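Local coordinates for putative uncharacterized protein (Streptococcus pneumoniae, PDB 3NZ3) that probably helps the bacterium adhere to host surfaces, this chain being the mucin-binding domain of a larger protein anchored to the cell wall, at residues T52-K55 with V56-V59. Sequence-based numbering, arbitrary orientation.
Sequences TENK and VTGV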
ATOM      1  N   THR A  52      -9.218 -20.153  16.152  1.00 23.90           N
ATOM      2  CA  THR A  52      -9.658 -21.441  16.685  1.00 25.02           C
ATOM      3  C   THR A  52     -10.609 -21.162  17.837  1.00 25.81           C
ATOM      4  O   THR A  52     -10.287 -20.392  18.744  1.00 25.48           O
ATOM      5  CB  THR A  52      -8.462 -22.296  17.162  1.00 25.15           C
ATOM      6  OG1 THR A  52      -7.513 -22.421  16.097  1.00 25.70           O
ATOM      7  CG2 THR A  52      -8.910 -23.692  17.576  1.00 25.57           C
ATOM      8  N   GLU A  53     -11.793 -21.763  17.778  1.00 26.72           N
ATOM      9  CA  GLU A  53     -12.769 -21.603  18.842  1.00 27.99           C
ATOM     10  C   GLU A  53     -13.211 -22.957  19.374  1.00 28.51           C
ATOM     11  O   GLU A  53     -13.627 -23.835  18.610  1.00 28.40           O
ATOM     12  CB  GLU A  53     -13.985 -20.802  18.363  1.00 28.29           C
ATOM     13  CG  GLU A  53     -15.007 -20.510  19.472  1.00 30.46           C
ATOM     14  CD  GLU A  53     -16.249 -19.781  18.982  1.00 33.45           C
ATOM     15  OE1 GLU A  53     -16.317 -19.426  17.785  1.00 34.67           O
ATOM     16  OE2 GLU A  53     -17.164 -19.558  19.805  1.00 34.54           O
ATOM     17  N   ASN A  54     -13.099 -23.125  20.688  1.00 28.98           N
ATOM     18  CA  ASN A  54     -13.751 -24.229  21.372  1.00 29.33           C
ATOM     19  C   ASN A  54     -15.219 -23.828  21.534  1.00 29.62           C
ATOM     20  O   ASN A  54     -15.529 -22.855  22.218  1.00 29.75           O
ATOM     21  CB  ASN A  54     -13.069 -24.488  22.721  1.00 29.22           C
ATOM     22  CG  ASN A  54     -13.576 -25.744  23.412  1.00 29.90           C
ATOM     23  OD1 ASN A  54     -14.781 -25.979  23.507  1.00 29.75           O
ATOM     24  ND2 ASN A  54     -12.651 -26.550  23.912  1.00 29.76           N
ATOM     25  N   LYS A  55     -16.118 -24.553  20.873  1.00 29.92           N
ATOM     26  CA  LYS A  55     -17.534 -24.172  20.865  1.00 30.41           C
ATOM     27  C   LYS A  55     -18.257 -24.522  22.169  1.00 30.46           C
ATOM     28  O   LYS A  55     -19.333 -23.986  22.450  1.00 31.10           O
ATOM     29  CB  LYS A  55     -18.264 -24.761  19.648  1.00 30.55           C
ATOM     30  CG  LYS A  55     -17.893 -24.100  18.304  1.00 31.49           C
ATOM     31  CD  LYS A  55     -18.352 -22.641  18.210  0.20 31.02           C
ATOM     32  CE  LYS A  55     -19.860 -22.519  18.021  0.20 31.02           C
ATOM     33  NZ  LYS A  55     -20.296 -21.096  18.030  0.20 30.98           N
ATOM     34  N   VAL A  56     -17.650 -25.397  22.967  1.00 30.39           N
ATOM     35  CA  VAL A  56     -18.194 -25.767  24.282  1.00 30.09           C
ATOM     36  C   VAL A  56     -17.828 -24.748  25.375  1.00 29.55           C
ATOM     37  O   VAL A  56     -18.703 -24.290  26.122  1.00 29.14           O
ATOM     38  CB  VAL A  56     -17.768 -27.206  24.692  1.00 30.03           C
ATOM     39  CG1 VAL A  56     -18.277 -27.552  26.091  1.00 30.57           C
ATOM     40  CG2 VAL A  56     -18.293 -28.217  23.681  1.00 30.64           C
ATOM     41  N   THR A  57     -16.543 -24.394  25.460  1.00 29.03           N
ATOM     42  CA  THR A  57     -16.067 -23.413  26.446  1.00 28.52           C
ATOM     43  C   THR A  57     -16.155 -21.971  25.942  1.00 28.56           C
ATOM     44  O   THR A  57     -16.120 -21.024  26.736  1.00 28.06           O
ATOM     45  CB  THR A  57     -14.606 -23.671  26.859  1.00 28.82           C
ATOM     46  OG1 THR A  57     -13.749 -23.464  25.731  1.00 27.88           O
ATOM     47  CG2 THR A  57     -14.421 -25.089  27.387  1.00 28.24           C
ATOM     48  N   GLY A  58     -16.249 -21.810  24.623  1.00 28.07           N
ATOM     49  CA  GLY A  58     -16.305 -20.484  24.010  1.00 28.03           C
ATOM     50  C   GLY A  58     -14.950 -19.804  23.890  1.00 27.77           C
ATOM     51  O   GLY A  58     -14.876 -18.645  23.483  1.00 27.85           O
ATOM     52  N   VAL A  59     -13.884 -20.525  24.247  1.00 27.52           N
ATOM     53  CA  VAL A  59     -12.517 -19.993  24.234  1.00 27.59           C
ATOM     54  C   VAL A  59     -11.995 -19.858  22.800  1.00 27.13           C
ATOM     55  O   VAL A  59     -11.992 -20.827  22.039  1.00 26.85           O
ATOM     56  CB  VAL A  59     -11.552 -20.881  25.079  1.00 27.68           C
ATOM     57  CG1 VAL A  59     -10.091 -20.503  24.846  1.00 28.03           C
ATOM     58  CG2 VAL A  59     -11.898 -20.786  26.570  1.00 28.02           C
TER
HETATM   59  O   HOH W   1     -16.779 -17.180  21.737  1.00 54.94           O
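Asn-54 and the backbone of Val-56 meet inside a beta hairpin, in the loop that joins strands 39-53 and 60-62; its first half is organised largely by Asn-54, a compact example of how one side-chain carbonyl can engage successive backbone N-H groups in a loop. The Val-56 N-H, two residues on, reaches Asn-54 OD1 at 3.0 Å, forming an Asx turn; it lies in the plane of that carbonyl, although the bond is bent at the hydrogen (134°). Thr-57 N comes to the same oxygen from above the amide plane, 3.1 Å from Asn-54 OD1, and this second bond is nearly straight (169°). Two grips from different directions should fix the rotation of the amide, and they can form because CG of Asn-54 lies anti to the backbone N (chi1 -172°), which sets the amide beside the residue's own carbonyl carbon, where the chain continues. The Thr-57 side chain crosses that of Asn-54 at about a right angle, its OG1 resting 3.3 Å from Asn-54 CB. Gly-58, with positive phi, bends the chain back, and its N makes a short but weak, bent bond of 2.7 Å to Asn-54 O. A water bridges Gly-58 O to Glu-53 OE2, linking the loop to the end of the strand. Val-59 completes the reversal: its N donates to Thr-57 OG1, an ST turn, while its carbonyl receives Asn-54 N. Beyond it, Thr-52 pairs with Thr-61 in the antiparallel sheet. At the hairpin's neck, Val-59 O also takes a CA-H...O contact from Glu-53 CA at 3.4 Å.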